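Local coordinates for protein tengpin (Thermoanaerobacter tengcongensis, PDB 2VH4) that probably inhibits serine-type endopeptidases as a member of the serpin family, and is captured here in a latent, loop C-sheet polymer form, at residues N59-Q64 with T292-P297; L313-V318 with V339-A344. All coordinates share one frame; numbering follows the deposited sequence.

Contact 1: residues N59-Q64 with T292-P297; sequences NETLAQ and TDAFLP
Gln64, on the first turns of helix 59-70, reaches into the bend that opens the short 3-10 segment 293-295 and joins it through both ends of its amide. Its OE1 takes the backbone N of Asp293 at 2.7 Å, a nearly straight bond (166° at the hydrogen) lying in the carbonyl plane on a lone pair. Thr292 N reaches the same Gln64 OE1 at 3.1 Å from above that plane, and Thr292 OG1 adds a weak bond to this oxygen at 3.4 Å. A water also donates to Gln64 OE1, at 2.7 Å, and accepts from Ala294 N, so three successive backbone N-H groups are tied to one oxygen, the third through solvent. The other half of the amide answers Asp293: Gln64 NE2 donates to Asp293 OD1 at 3.0 Å, arriving over the carboxylate face, with the amide and carboxylate planes 84° apart. The side chain gets there by leaving with CG opposite the carbonyl carbon (chi1 -83°) and running extended beyond it.

Beside this polar grip, Thr61 OG1 rests 3.5 Å from Asp293 CB while bonding to Asp301 N, and Thr61 CG2 meets Ala294 CB at 4.0 Å. Outward from there, Phe302 packs on both Thr61 and Ala294, and Asn59 ND2 bonds Asp301 OD2, so the loop leading toward strand 306-308 is fastened to the same helix. Shortening Gln64 to an alanine is likely to leave the N-H groups of Thr292 and Asp293 without their shared acceptor and Asp293 OD1 without its amide donor. With a neutral amide serving as acceptor to the turn and donor to the aspartate, the bend is joined to the helix without a salt bridge.

Contact 2: residues L313-V318 with V339-A344; sequences LYISEV and VDITAA
The Tyr314 ring has the Thr342 methyl over one face: CG2 lies 3.9 Å from the ring centroid, 27° off the normal and shifted toward the hydroxyl end, a CH-pi contact. Pro297 packs on the opposite face, and Ala300 also touches the side chain. At the ring edge, near its plane, Tyr314 OH donates to Ala344 O at 2.5 Å. With chi1 at 72°, CG of Tyr314 sits between its own backbone N and carbonyl carbon, laying the ring alongside Thr342. The same Thr342 CG2 touches Ser316 CB at 3.5 Å, while its OG1 turns the other way to bond Asp164 OD1.

The backbones run antiparallel. Tyr314 and Thr342 form a hydrogen-bonded pair, the bond from Thr342 N to Tyr314 O measuring 2.9 Å. Strand 330-342 lies between strands 314-326 and 164-177, as expected of the reactive-centre loop inserted as the extra central strand of sheet A (s4A) in a latent serpin. The regular pairing is interrupted at Ser316 by a beta bulge: Ser316 N donates to Asp340 O at 2.9 Å, and Asp340 N to Glu317 O at 2.8 Å, so two residues face one. The Ser316 hydroxyl adds only a weak bond to Asp340 O.

On the opposite face of the sheet from Tyr314 and Thr342, the side chains are all aliphatic. Ile315 CG1 meets Ile341 CD1 at 3.8 Å, and Ile315 CG2 meets Val339 CG1 at 3.9 Å, the branches crossing at a slant. Helix 43-54 closes over Ile315, Val318 and Val339, through Leu50, Ala49 and Thr53.

Contact 2 lies in the buried sheet, held mainly by strand pairing and aliphatic packing; contact 1 is partly buried and rests on side-chain polar groups and a water, with little apolar surface. No element is common to the two, yet they are joined directly, their centres about 12 Å apart. The 3-10 turn of contact 1 sits against strand 314-326: Ala294 O probably accepts from Ile315 N at 2.9 Å, and Pro297 CB packs on Tyr314 CD2 at 3.6 Å. Phe295 also touches Ile315. Segment 292-297 thus faces helix 59-70 on one flank and the strand edge on another, linking the helical layer to the sheet.

Contact 1: residues N59-Q64 with T292-P297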
loop_
_atom_site.group_PDB
_atom_site.type_symbol
_atom_site.label_atom_id
_atom_site.label_comp_id
_atom_site.label_asym_id
_atom_site.label_seq_id
_atom_site.Cartn_x
_atom_site.Cartn_y
_atom_site.Cartn_z
ATOM N N ASN A 59 -8.869 18.668 14.471
ATOM C CA ASN A 59 -9.140 19.886 13.718
ATOM C C ASN A 59 -8.836 19.755 12.217
ATOM O O ASN A 59 -9.337 18.837 11.561
ATOM C CB ASN A 59 -8.421 21.082 14.362
ATOM C CG ASN A 59 -8.791 21.259 15.821
ATOM O OD1 ASN A 59 -9.941 21.537 16.150
ATOM N ND2 ASN A 59 -7.816 21.087 16.707
ATOM N N GLU A 60 -8.011 20.655 11.687
ATOM C CA GLU A 60 -7.727 20.697 10.258
ATOM C C GLU A 60 -6.817 19.554 9.813
ATOM O O GLU A 60 -6.945 19.060 8.696
ATOM C CB GLU A 60 -7.151 22.062 9.862
ATOM C CG GLU A 60 -7.062 22.326 8.348
ATOM C CD GLU A 60 -8.419 22.382 7.642
ATOM O OE1 GLU A 60 -9.421 22.818 8.254
ATOM O OE2 GLU A 60 -8.475 21.995 6.456
ATOM N N THR A 61 -5.908 19.131 10.685
ATOM C CA THR A 61 -5.054 17.987 10.391
ATOM C C THR A 61 -5.900 16.718 10.251
ATOM O O THR A 61 -5.689 15.931 9.320
ATOM C CB THR A 61 -3.930 17.821 11.434
ATOM O OG1 THR A 61 -3.068 18.959 11.372
ATOM C CG2 THR A 61 -3.087 16.586 11.143
ATOM N N LEU A 62 -6.869 16.546 11.153
ATOM C CA LEU A 62 -7.828 15.440 11.058
ATOM C C LEU A 62 -8.700 15.548 9.814
ATOM O O LEU A 62 -8.802 14.592 9.045
ATOM C CB LEU A 62 -8.704 15.347 12.313
ATOM C CG LEU A 62 -9.863 14.339 12.339
ATOM C CD1 LEU A 62 -9.371 12.930 12.063
ATOM C CD2 LEU A 62 -10.619 14.391 13.671
ATOM N N ALA A 63 -9.323 16.708 9.616
ATOM C CA ALA A 63 -10.262 16.883 8.512
ATOM C C ALA A 63 -9.601 16.609 7.162
ATOM O O ALA A 63 -10.209 15.972 6.300
ATOM C CB ALA A 63 -10.884 18.265 8.546
ATOM N N GLN A 64 -8.357 17.073 6.996
ATOM C CA GLN A 64 -7.569 16.807 5.783
ATOM C C GLN A 64 -7.280 15.310 5.588
ATOM O O GLN A 64 -7.318 14.818 4.460
ATOM C CB GLN A 64 -6.251 17.590 5.790
ATOM C CG GLN A 64 -6.347 19.047 5.319
ATOM C CD GLN A 64 -5.058 19.848 5.565
ATOM O OE1 GLN A 64 -4.000 19.286 5.847
ATOM N NE2 GLN A 64 -5.151 21.165 5.450
ATOM N N THR A 292 -1.980 18.097 3.887
ATOM C CA THR A 292 -0.843 19.024 3.893
ATOM C C THR A 292 -0.379 19.440 5.294
ATOM O O THR A 292 0.826 19.500 5.559
ATOM C CB THR A 292 -1.095 20.271 2.994
ATOM O OG1 THR A 292 -2.366 20.855 3.301
ATOM C CG2 THR A 292 -1.076 19.881 1.521
ATOM N N ASP A 293 -1.331 19.698 6.187
ATOM C CA ASP A 293 -1.026 20.134 7.552
ATOM C C ASP A 293 -0.203 19.138 8.369
ATOM O O ASP A 293 0.666 19.545 9.139
ATOM C CB ASP A 293 -2.306 20.501 8.307
ATOM C CG ASP A 293 -2.834 21.877 7.932
ATOM O OD1 ASP A 293 -2.659 22.304 6.768
ATOM O OD2 ASP A 293 -3.432 22.537 8.808
ATOM N N ALA A 294 -0.466 17.843 8.189
ATOM C CA ALA A 294 0.224 16.789 8.946
ATOM C C ALA A 294 1.751 16.823 8.795
ATOM O O ALA A 294 2.482 16.375 9.685
ATOM C CB ALA A 294 -0.306 15.430 8.546
ATOM N N PHE A 295 2.217 17.362 7.672
ATOM C CA PHE A 295 3.633 17.366 7.341
ATOM C C PHE A 295 4.337 18.677 7.699
ATOM O O PHE A 295 5.534 18.822 7.451
ATOM C CB PHE A 295 3.824 17.051 5.855
ATOM C CG PHE A 295 3.322 15.689 5.451
ATOM C CD1 PHE A 295 2.139 15.556 4.728
ATOM C CD2 PHE A 295 4.027 14.541 5.797
ATOM C CE1 PHE A 295 1.664 14.298 4.353
ATOM C CE2 PHE A 295 3.559 13.279 5.421
ATOM C CZ PHE A 295 2.377 13.161 4.699
ATOM N N LEU A 296 3.596 19.610 8.296
ATOM C CA LEU A 296 4.089 20.961 8.583
ATOM C C LEU A 296 4.115 21.239 10.085
ATOM O O LEU A 296 3.064 21.473 10.691
ATOM C CB LEU A 296 3.215 22.014 7.887
ATOM C CG LEU A 296 3.184 22.102 6.360
ATOM C CD1 LEU A 296 2.129 23.100 5.925
ATOM C CD2 LEU A 296 4.560 22.471 5.790
ATOM N N PRO A 297 5.318 21.216 10.690
ATOM C CA PRO A 297 5.549 21.412 12.133
ATOM C C PRO A 297 4.847 22.620 12.758
ATOM O O PRO A 297 4.547 22.602 13.951
ATOM C CB PRO A 297 7.069 21.593 12.240
ATOM C CG PRO A 297 7.603 21.546 10.841
ATOM C CD PRO A 297 6.572 20.953 9.963
HETATM O O HOH W 1 -3.238 16.914 6.983
#

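Contact 2: residues L313-V318 with V339-A344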
loop_
_atom_site.group_PDB
_atom_site.type_symbol
_atom_site.label_atom_id
_atom_site.label_comp_id
_atom_site.label_asym_id
_atom_site.label_seq_id
_atom_site.Cartn_x
_atom_site.Cartn_y
_atom_site.Cartn_z
ATOM N N LEU A 313 4.277 18.092 17.523
ATOM C CA LEU A 313 4.434 16.815 16.835
ATOM C C LEU A 313 3.848 16.860 15.424
ATOM O O LEU A 313 2.767 17.408 15.200
ATOM C CB LEU A 313 3.783 15.682 17.643
ATOM C CG LEU A 313 4.250 15.448 19.088
ATOM C CD1 LEU A 313 3.396 14.383 19.750
ATOM C CD2 LEU A 313 5.731 15.079 19.166
ATOM N N TYR A 314 4.572 16.268 14.478
ATOM C CA TYR A 314 4.162 16.233 13.074
ATOM C C TYR A 314 4.739 14.991 12.405
ATOM O O TYR A 314 5.640 14.359 12.955
ATOM C CB TYR A 314 4.629 17.508 12.348
ATOM C CG TYR A 314 6.120 17.565 12.094
ATOM C CD1 TYR A 314 6.656 17.104 10.887
ATOM C CD2 TYR A 314 6.999 18.085 13.056
ATOM C CE1 TYR A 314 8.017 17.144 10.643
ATOM C CE2 TYR A 314 8.374 18.135 12.818
ATOM C CZ TYR A 314 8.873 17.659 11.608
ATOM O OH TYR A 314 10.223 17.690 11.348
ATOM N N ILE A 315 4.216 14.645 11.229
ATOM C CA ILE A 315 4.758 13.546 10.430
ATOM C C ILE A 315 5.963 14.035 9.627
ATOM O O ILE A 315 5.816 14.904 8.759
ATOM C CB ILE A 315 3.713 12.947 9.447
ATOM C CG1 ILE A 315 2.404 12.594 10.166
ATOM C CG2 ILE A 315 4.289 11.724 8.724
ATOM C CD1 ILE A 315 1.301 12.055 9.252
ATOM N N SER A 316 7.145 13.488 9.925
ATOM C CA SER A 316 8.350 13.796 9.149
ATOM C C SER A 316 8.408 12.954 7.886
ATOM O O SER A 316 8.875 13.425 6.848
ATOM C CB SER A 316 9.621 13.589 9.970
ATOM O OG SER A 316 9.682 12.275 10.490
ATOM N N GLU A 317 7.958 11.705 7.974
ATOM C CA GLU A 317 7.806 10.878 6.775
ATOM C C GLU A 317 6.836 9.715 6.894
ATOM O O GLU A 317 6.611 9.153 7.972
ATOM C CB GLU A 317 9.158 10.422 6.177
ATOM C CG GLU A 317 9.837 9.224 6.829
ATOM C CD GLU A 317 11.084 8.749 6.057
ATOM O OE1 GLU A 317 11.314 9.214 4.918
ATOM O OE2 GLU A 317 11.838 7.902 6.592
ATOM N N VAL A 318 6.244 9.411 5.745
ATOM C CA VAL A 318 5.527 8.188 5.517
ATOM C C VAL A 318 6.419 7.364 4.589
ATOM O O VAL A 318 6.499 7.630 3.383
ATOM C CB VAL A 318 4.156 8.457 4.868
ATOM C CG1 VAL A 318 3.372 7.152 4.711
ATOM C CG2 VAL A 318 3.365 9.470 5.693
ATOM N N VAL A 339 4.834 5.389 9.577
ATOM C CA VAL A 339 4.538 6.807 9.738
ATOM C C VAL A 339 5.365 7.344 10.912
ATOM O O VAL A 339 5.269 6.838 12.028
ATOM C CB VAL A 339 3.021 7.028 9.973
ATOM C CG1 VAL A 339 2.689 8.503 10.185
ATOM C CG2 VAL A 339 2.216 6.445 8.808
ATOM N N ASP A 340 6.184 8.357 10.648
ATOM C CA ASP A 340 7.132 8.853 11.644
ATOM C C ASP A 340 6.699 10.171 12.290
ATOM O O ASP A 340 6.634 11.215 11.629
ATOM C CB ASP A 340 8.538 8.973 11.043
ATOM C CG ASP A 340 9.613 9.215 12.097
ATOM O OD1 ASP A 340 9.267 9.528 13.263
ATOM O OD2 ASP A 340 10.813 9.083 11.758
ATOM N N ILE A 341 6.419 10.097 13.592
ATOM C CA ILE A 341 5.989 11.241 14.395
ATOM C C ILE A 341 7.176 11.846 15.158
ATOM O O ILE A 341 7.785 11.188 16.013
ATOM C CB ILE A 341 4.846 10.843 15.378
ATOM C CG1 ILE A 341 3.647 10.246 14.624
ATOM C CG2 ILE A 341 4.421 12.022 16.237
ATOM C CD1 ILE A 341 2.946 11.181 13.627
ATOM N N THR A 342 7.491 13.102 14.848
ATOM C CA THR A 342 8.689 13.749 15.388
ATOM C C THR A 342 8.437 15.178 15.872
ATOM O O THR A 342 7.428 15.792 15.531
ATOM C CB THR A 342 9.855 13.720 14.367
ATOM O OG1 THR A 342 11.088 14.032 15.031
ATOM C CG2 THR A 342 9.617 14.705 13.244
ATOM N N ALA A 343 9.376 15.699 16.657
ATOM C CA ALA A 343 9.195 16.970 17.358
ATOM C C ALA A 343 9.800 18.168 16.631
ATOM O O ALA A 343 9.271 19.280 16.713
ATOM C CB ALA A 343 9.762 16.873 18.765
ATOM N N ALA A 344 10.902 17.944 15.925
ATOM C CA ALA A 344 11.672 19.052 15.382
ATOM C C ALA A 344 12.046 18.860 13.912
ATOM O O ALA A 344 11.778 17.810 13.322
ATOM C CB ALA A 344 12.920 19.285 16.235
#